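Local structure of flagellin B1 (Methanocaldococcus jannaschii DSM 2661, 5YA6) at residues L26-P38 with I112-N125. The protein probably assembles into the filament of the archaellum, the rotating motility organelle of archaea, and binds a calcium ion. Sequence-based numbering, arbitrary orientation.
Sequences LGGIDKLAIYITP and INKGDIAVLLVNAN. With CA (calcium ion), chain D.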
ATOM      1  N   LEU B  26     -16.414 -10.768 -16.555  1.00 15.81           N
ATOM      2  CA  LEU B  26     -15.008 -10.956 -16.277  1.00 14.59           C
ATOM      3  C   LEU B  26     -14.749 -11.444 -14.856  1.00 14.99           C
ATOM      4  O   LEU B  26     -13.604 -11.695 -14.492  1.00 16.67           O
ATOM      5  CB  LEU B  26     -14.282  -9.628 -16.510  1.00 14.77           C
ATOM      6  CG  LEU B  26     -14.108  -9.165 -17.981  1.00 17.47           C
ATOM      7  CD1 LEU B  26     -13.460  -7.783 -17.999  1.00 16.49           C
ATOM      8  CD2 LEU B  26     -13.327 -10.185 -18.748  1.00 18.38           C
ATOM      9  N   GLY B  27     -15.808 -11.499 -14.064  1.00 16.31           N
ATOM     10  CA  GLY B  27     -15.791 -12.103 -12.714  1.00 17.46           C
ATOM     11  C   GLY B  27     -15.190 -11.241 -11.630  1.00 16.04           C
ATOM     12  O   GLY B  27     -14.648 -11.782 -10.637  1.00 19.78           O
ATOM     13  N   GLY B  28     -15.207  -9.937 -11.846  1.00 14.95           N
ATOM     14  CA  GLY B  28     -14.510  -9.036 -10.943  1.00 14.27           C
ATOM     15  C   GLY B  28     -14.478  -7.585 -11.314  1.00 13.53           C
ATOM     16  O   GLY B  28     -15.094  -7.154 -12.307  1.00 13.86           O
ATOM     17  N   ILE B  29     -13.686  -6.835 -10.542  1.00 11.90           N
ATOM     18  CA  ILE B  29     -13.499  -5.437 -10.823  1.00 12.46           C
ATOM     19  C   ILE B  29     -12.459  -5.216 -11.931  1.00 12.61           C
ATOM     20  O   ILE B  29     -11.294  -5.611 -11.764  1.00 11.71           O
ATOM     21  CB  ILE B  29     -13.190  -4.652  -9.525  1.00 13.84           C
ATOM     22  CG1 ILE B  29     -14.474  -4.680  -8.668  1.00 15.55           C
ATOM     23  CG2 ILE B  29     -12.663  -3.245  -9.821  1.00 13.44           C
ATOM     24  CD1 ILE B  29     -14.291  -4.073  -7.332  1.00 17.27           C
ATOM     25  N   ASP B  30     -12.891  -4.657 -13.053  1.00 12.01           N
ATOM     26  CA  ASP B  30     -11.981  -4.504 -14.176  1.00 12.63           C
ATOM     27  C   ASP B  30     -11.390  -3.100 -14.268  1.00 12.73           C
ATOM     28  O   ASP B  30     -10.431  -2.903 -14.966  1.00 13.06           O
ATOM     29  CB  ASP B  30     -12.673  -4.896 -15.491  1.00 13.57           C
ATOM     30  CG  ASP B  30     -13.815  -3.960 -15.844  1.00 14.35           C
ATOM     31  OD1 ASP B  30     -14.681  -3.797 -15.001  1.00 15.86           O
ATOM     32  OD2 ASP B  30     -13.850  -3.354 -16.949  1.00 15.98           O
ATOM     33  N   LYS B  31     -11.997  -2.111 -13.608  1.00 12.67           N
ATOM     34  CA  LYS B  31     -11.576  -0.744 -13.692  1.00 11.79           C
ATOM     35  C   LYS B  31     -11.694  -0.070 -12.332  1.00 11.84           C
ATOM     36  O   LYS B  31     -12.631  -0.427 -11.512  1.00 12.45           O
ATOM     37  CB  LYS B  31     -12.386   0.059 -14.707  1.00 13.48           C
ATOM     38  CG  LYS B  31     -12.207  -0.303 -16.171  1.00 15.52           C
ATOM     39  CD  LYS B  31     -13.154   0.564 -17.006  1.00 18.43           C
ATOM     40  CE  LYS B  31     -12.757   0.528 -18.428  1.00 23.77           C
ATOM     41  NZ  LYS B  31     -13.716   1.341 -19.255  1.00 27.45           N
ATOM     42  N   LEU B  32     -10.763   0.851 -12.068  1.00 11.61           N
ATOM     43  CA  LEU B  32     -10.709   1.630 -10.793  1.00 11.37           C
ATOM     44  C   LEU B  32     -10.782   3.104 -11.134  1.00 13.24           C
ATOM     45  O   LEU B  32     -10.222   3.547 -12.133  1.00 13.48           O
ATOM     46  CB  LEU B  32      -9.436   1.378  -9.974  1.00 12.20           C
ATOM     47  CG  LEU B  32      -9.218  -0.058  -9.528  1.00 13.40           C
ATOM     48  CD1 LEU B  32      -7.829  -0.230  -9.007  1.00 14.59           C
ATOM     49  CD2 LEU B  32     -10.263  -0.464  -8.496  1.00 12.64           C
ATOM     50  N   ALA B  33     -11.374   3.879 -10.249  1.00 11.85           N
ATOM     51  CA  ALA B  33     -11.398   5.324 -10.343  1.00 12.22           C
ATOM     52  C   ALA B  33     -10.943   5.854  -8.981  1.00 12.95           C
ATOM     53  O   ALA B  33     -11.658   5.681  -7.940  1.00 13.56           O
ATOM     54  CB  ALA B  33     -12.800   5.817 -10.704  1.00 12.57           C
ATOM     55  N   ILE B  34      -9.743   6.486  -8.963  1.00 11.49           N
ATOM     56  CA  ILE B  34      -9.141   6.933  -7.699  1.00 11.12           C
ATOM     57  C   ILE B  34      -9.258   8.429  -7.611  1.00 10.70           C
ATOM     58  O   ILE B  34      -8.653   9.175  -8.432  1.00 12.10           O
ATOM     59  CB  ILE B  34      -7.662   6.494  -7.611  1.00 11.35           C
ATOM     60  CG1 ILE B  34      -7.584   4.974  -7.760  1.00 11.01           C
ATOM     61  CG2 ILE B  34      -6.995   7.054  -6.378  1.00 10.73           C
ATOM     62  CD1 ILE B  34      -6.172   4.482  -8.099  1.00 11.42           C
ATOM     63  N   TYR B  35     -10.042   8.906  -6.665  1.00 10.82           N
ATOM     64  CA  TYR B  35     -10.317  10.350  -6.557  1.00 11.39           C
ATOM     65  C   TYR B  35      -9.329  11.022  -5.622  1.00 11.92           C
ATOM     66  O   TYR B  35      -9.007  10.508  -4.560  1.00 11.41           O
ATOM     67  CB  TYR B  35     -11.718  10.645  -6.081  1.00 12.90           C
ATOM     68  CG  TYR B  35     -12.783  10.140  -7.070  1.00 13.19           C
ATOM     69  CD1 TYR B  35     -13.178   8.822  -7.130  1.00 13.85           C
ATOM     70  CD2 TYR B  35     -13.439  11.029  -7.911  1.00 15.38           C
ATOM     71  CE1 TYR B  35     -14.130   8.372  -8.032  1.00 13.09           C
ATOM     72  CE2 TYR B  35     -14.398  10.590  -8.824  1.00 14.55           C
ATOM     73  CZ  TYR B  35     -14.765   9.273  -8.862  1.00 14.33           C
ATOM     74  OH  TYR B  35     -15.709   8.861  -9.807  1.00 16.03           O
ATOM     75  N   ILE B  36      -8.785  12.124  -6.142  1.00 10.55           N
ATOM     76  CA  ILE B  36      -7.648  12.872  -5.580  0.50 11.98           C
ATOM     77  C   ILE B  36      -7.980  14.380  -5.441  1.00 11.63           C
ATOM     78  O   ILE B  36      -8.595  14.950  -6.328  1.00 12.53           O
ATOM     79  CB  ILE B  36      -6.440  12.741  -6.519  0.50 11.59           C
ATOM     80  CG1 ILE B  36      -6.020  11.253  -6.651  0.50 12.47           C
ATOM     81  CG2 ILE B  36      -5.322  13.661  -6.089  0.50 12.03           C
ATOM     82  CD1 ILE B  36      -5.456  10.661  -5.364  0.50 12.34           C
ATOM     83  N   THR B  37      -7.560  15.004  -4.351  1.00 12.35           N
ATOM     84  CA  THR B  37      -7.655  16.438  -4.154  1.00 13.37           C
ATOM     85  C   THR B  37      -6.406  16.883  -3.387  1.00 13.79           C
ATOM     86  O   THR B  37      -5.838  16.098  -2.633  1.00 14.00           O
ATOM     87  CB  THR B  37      -8.951  16.858  -3.413  1.00 14.60           C
ATOM     88  OG1 THR B  37      -9.202  18.276  -3.553  1.00 15.37           O
ATOM     89  CG2 THR B  37      -8.872  16.536  -1.953  1.00 13.65           C
ATOM     90  N   PRO B  38      -5.977  18.120  -3.555  1.00 12.81           N
ATOM     91  CA  PRO B  38      -4.820  18.568  -2.738  1.00 14.39           C
ATOM     92  C   PRO B  38      -5.131  18.601  -1.231  1.00 14.51           C
ATOM     93  O   PRO B  38      -6.255  18.879  -0.836  1.00 15.93           O
ATOM     94  CB  PRO B  38      -4.509  19.962  -3.264  1.00 13.95           C
ATOM     95  CG  PRO B  38      -5.082  19.975  -4.673  1.00 15.19           C
ATOM     96  CD  PRO B  38      -6.336  19.121  -4.550  1.00 13.29           C
ATOM     97  N   ILE B 112      -2.752  20.461 -10.561  1.00 13.27           N
ATOM     98  CA  ILE B 112      -3.873  20.381  -9.591  1.00 12.88           C
ATOM     99  C   ILE B 112      -3.658  21.447  -8.509  1.00 14.36           C
ATOM    100  O   ILE B 112      -2.559  21.543  -7.984  1.00 14.65           O
ATOM    101  CB  ILE B 112      -4.064  18.951  -8.973  1.00 13.09           C
ATOM    102  CG1 ILE B 112      -5.451  18.759  -8.367  1.00 13.23           C
ATOM    103  CG2 ILE B 112      -2.909  18.531  -8.060  1.00 13.25           C
ATOM    104  CD1 ILE B 112      -5.751  17.374  -7.911  1.00 13.66           C
ATOM    105  N   ASN B 113      -4.666  22.282  -8.291  1.00 15.48           N
ATOM    106  CA  ASN B 113      -4.548  23.344  -7.298  1.00 16.46           C
ATOM    107  C   ASN B 113      -5.759  23.458  -6.446  1.00 18.35           C
ATOM    108  O   ASN B 113      -6.636  22.663  -6.498  1.00 16.99           O
ATOM    109  CB  ASN B 113      -4.041  24.630  -7.940  1.00 17.78           C
ATOM    110  CG  ASN B 113      -4.987  25.235  -8.930  1.00 18.57           C
ATOM    111  OD1 ASN B 113      -6.131  24.902  -8.976  1.00 18.51           O
ATOM    112  ND2 ASN B 113      -4.479  26.135  -9.758  1.00 20.90           N
ATOM    113  N   LYS B 114      -5.715  24.404  -5.527  1.00 21.11           N
ATOM    114  CA  LYS B 114      -6.718  24.474  -4.493  1.00 21.47           C
ATOM    115  C   LYS B 114      -8.154  24.269  -4.999  1.00 21.03           C
ATOM    116  O   LYS B 114      -8.611  24.975  -5.929  1.00 22.32           O
ATOM    117  CB  LYS B 114      -6.593  25.855  -3.796  1.00 22.50           C
ATOM    118  CG  LYS B 114      -7.677  26.064  -2.745  1.00 24.00           C
ATOM    119  CD  LYS B 114      -7.494  27.389  -2.020  1.00 27.85           C
ATOM    120  CE  LYS B 114      -8.684  27.630  -1.084  1.00 30.58           C
ATOM    121  NZ  LYS B 114      -8.526  28.877  -0.294  1.00 35.57           N
ATOM    122  N   GLY B 115      -8.852  23.375  -4.327  1.00 20.27           N
ATOM    123  CA  GLY B 115     -10.231  23.057  -4.595  1.00 21.07           C
ATOM    124  C   GLY B 115     -10.453  21.970  -5.655  1.00 20.46           C
ATOM    125  O   GLY B 115     -11.583  21.471  -5.804  1.00 21.08           O
ATOM    126  N   ASP B 116      -9.425  21.621  -6.406  1.00 16.25           N
ATOM    127  CA  ASP B 116      -9.592  20.737  -7.559  1.00 14.56           C
ATOM    128  C   ASP B 116      -9.879  19.330  -7.126  1.00 15.82           C
ATOM    129  O   ASP B 116      -9.377  18.907  -6.085  1.00 15.91           O
ATOM    130  CB  ASP B 116      -8.355  20.692  -8.458  1.00 15.63           C
ATOM    131  CG  ASP B 116      -8.117  21.964  -9.271  1.00 15.24           C
ATOM    132  OD1 ASP B 116      -8.957  22.919  -9.276  1.00 16.90           O
ATOM    133  OD2 ASP B 116      -7.071  21.966  -9.931  1.00 14.20           O
ATOM    134  N   ILE B 117     -10.621  18.602  -7.957  1.00 14.59           N
ATOM    135  CA  ILE B 117     -10.773  17.162  -7.790  1.00 14.11           C
ATOM    136  C   ILE B 117     -10.425  16.537  -9.134  1.00 13.24           C
ATOM    137  O   ILE B 117     -10.969  16.917 -10.177  1.00 14.03           O
ATOM    138  CB  ILE B 117     -12.180  16.697  -7.320  1.00 15.20           C
ATOM    139  CG1 ILE B 117     -12.551  17.401  -6.025  1.00 16.94           C
ATOM    140  CG2 ILE B 117     -12.232  15.167  -7.153  1.00 16.53           C
ATOM    141  CD1 ILE B 117     -14.025  17.158  -5.652  1.00 19.44           C
ATOM    142  N   ALA B 118      -9.548  15.534  -9.091  1.00 12.63           N
ATOM    143  CA  ALA B 118      -9.225  14.759 -10.256  1.00 11.52           C
ATOM    144  C   ALA B 118      -9.558  13.305  -9.981  1.00 11.79           C
ATOM    145  O   ALA B 118      -9.590  12.882  -8.834  1.00 12.80           O
ATOM    146  CB  ALA B 118      -7.768  14.874 -10.629  1.00 12.87           C
ATOM    147  N   VAL B 119      -9.752  12.515 -11.035  1.00 10.98           N
ATOM    148  CA  VAL B 119      -9.912  11.066 -10.861  1.00 12.62           C
ATOM    149  C   VAL B 119      -8.849  10.376 -11.682  1.00 11.47           C
ATOM    150  O   VAL B 119      -8.521  10.809 -12.802  1.00 12.68           O
ATOM    151  CB  VAL B 119     -11.362  10.624 -11.213  1.00 12.97           C
ATOM    152  CG1 VAL B 119     -11.684  10.912 -12.677  1.00 14.19           C
ATOM    153  CG2 VAL B 119     -11.572   9.166 -10.878  1.00 14.00           C
ATOM    154  N   LEU B 120      -8.221   9.318 -11.151  1.00 11.40           N
ATOM    155  CA  LEU B 120      -7.242   8.526 -11.902  1.00 11.23           C
ATOM    156  C   LEU B 120      -8.030   7.354 -12.396  1.00 11.47           C
ATOM    157  O   LEU B 120      -8.530   6.550 -11.621  1.00 11.08           O
ATOM    158  CB  LEU B 120      -6.074   8.087 -11.001  1.00 11.96           C
ATOM    159  CG  LEU B 120      -5.492   9.215 -10.145  1.00 12.29           C
ATOM    160  CD1 LEU B 120      -4.347   8.605  -9.328  1.00 12.55           C
ATOM    161  CD2 LEU B 120      -4.978  10.410 -10.960  1.00 12.75           C
ATOM    162  N   LEU B 121      -8.085   7.228 -13.704  1.00 11.12           N
ATOM    163  CA  LEU B 121      -8.748   6.125 -14.353  1.00 11.52           C
ATOM    164  C   LEU B 121      -7.700   5.021 -14.637  1.00 11.35           C
ATOM    165  O   LEU B 121      -6.732   5.199 -15.380  1.00 12.33           O
ATOM    166  CB  LEU B 121      -9.425   6.655 -15.659  1.00 11.91           C
ATOM    167  CG  LEU B 121     -10.366   7.859 -15.501  1.00 13.49           C
ATOM    168  CD1 LEU B 121     -10.793   8.316 -16.906  1.00 14.16           C
ATOM    169  CD2 LEU B 121     -11.538   7.551 -14.581  1.00 13.55           C
ATOM    170  N   VAL B 122      -7.952   3.839 -14.073  1.00 11.77           N
ATOM    171  CA  VAL B 122      -7.060   2.677 -14.166  1.00 11.38           C
ATOM    172  C   VAL B 122      -7.792   1.447 -14.702  1.00 12.16           C
ATOM    173  O   VAL B 122      -8.872   1.122 -14.198  1.00 11.59           O
ATOM    174  CB  VAL B 122      -6.441   2.341 -12.768  1.00 12.44           C
ATOM    175  CG1 VAL B 122      -5.513   1.123 -12.844  1.00 11.81           C
ATOM    176  CG2 VAL B 122      -5.676   3.548 -12.254  1.00 12.49           C
ATOM    177  N   ASN B 123      -7.268   0.820 -15.771  1.00 12.45           N
ATOM    178  CA  ASN B 123      -7.829  -0.410 -16.242  1.00 14.21           C
ATOM    179  C   ASN B 123      -7.164  -1.512 -15.521  1.00 13.48           C
ATOM    180  O   ASN B 123      -6.032  -1.931 -15.849  1.00 14.01           O
ATOM    181  CB  ASN B 123      -7.689  -0.657 -17.753  1.00 16.20           C
ATOM    182  CG  ASN B 123      -8.567  -1.834 -18.180  1.00 16.57           C
ATOM    183  OD1 ASN B 123      -8.379  -2.933 -17.725  1.00 15.84           O
ATOM    184  ND2 ASN B 123      -9.608  -1.569 -18.970  1.00 21.32           N
ATOM    185  N   ALA B 124      -7.803  -1.951 -14.441  1.00 14.61           N
ATOM    186  CA  ALA B 124      -7.213  -3.024 -13.617  1.00 13.28           C
ATOM    187  C   ALA B 124      -7.049  -4.332 -14.355  1.00 15.25           C
ATOM    188  O   ALA B 124      -6.094  -5.053 -14.098  1.00 13.24           O
ATOM    189  CB  ALA B 124      -8.083  -3.255 -12.386  1.00 13.63           C
ATOM    190  N   ASN B 125      -7.987  -4.662 -15.261  1.00 16.21           N
ATOM    191  CA  ASN B 125      -7.893  -5.841 -16.085  1.00 19.46           C
ATOM    192  C   ASN B 125      -6.580  -5.828 -16.890  1.00 17.16           C
ATOM    193  O   ASN B 125      -5.891  -6.846 -16.985  1.00 18.33           O
ATOM    194  CB  ASN B 125      -9.149  -5.907 -16.979  1.00 20.15           C
ATOM    195  CG  ASN B 125      -9.283  -7.164 -17.743  1.00 25.27           C
ATOM    196  OD1 ASN B 125      -9.262  -8.268 -17.204  1.00 28.62           O
ATOM    197  ND2 ASN B 125      -9.464  -7.020 -19.059  1.00 27.13           N
TER
HETATM  198 CA    CA D 301      -7.557  24.194 -10.716  1.00 17.45          CA
HETATM  199  O   HOH W   1      -9.060  25.848  -9.716  1.00 18.74           O
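Val119 and Tyr35 face each other as a non-hydrogen-bonded pair of antiparallel strands 28-38 and 117-123. Val119 CG2 stands 3.7 Å from the centroid of the Tyr35 ring, only 8° off its normal, a CH-pi contact. The same methyl presses on Ala33 CB at 3.6 Å, while Ile117 CG2 comes in near the ring plane. Tyr35 also stacks on the ring of His174, part of the C-terminal histidine tag. With an alanine at Tyr35, Val119 CG2 would probably lose the ring face it packs on and Ile117 CG2 its neighbour at the ring edge.

On the opposite face Leu32, Ile34, Leu120 and Val122 are buried and close-packed, with Ile34 CB 4.1 Å from Leu120 CB; Leu32 and Ile34 also rest on strand 150-155. The hydrogen-bonded pairs Leu32-Val122, Ile34-Leu120 and Ile36-Ala118 join the backbones through six N-H···O bonds.

The partly exposed end is looser: the extended Lys31 chain passes Asn123 with CE 3.8 Å from ND2, then carries NZ on to Phe79 O, while Asn123 OD1 caps Ala126 N.

At the other end, Thr37 OG1, turned trans to its backbone N (chi1 -164°), hydrogen-bonds Asp116 O at 2.6 Å, and Pro38 CD lies against Ile112 CD1. Asp116 grips calcium through both carboxylate oxygens and Asn113 through OD1 at 2.4 Å; Asn113 N meets Asp116 OD2 from above the carboxylate plane. Asp102, Asp104 and Ser106 join them: a loop-borne calcium site beside a central antiparallel strand pair of the archaellin beta domain.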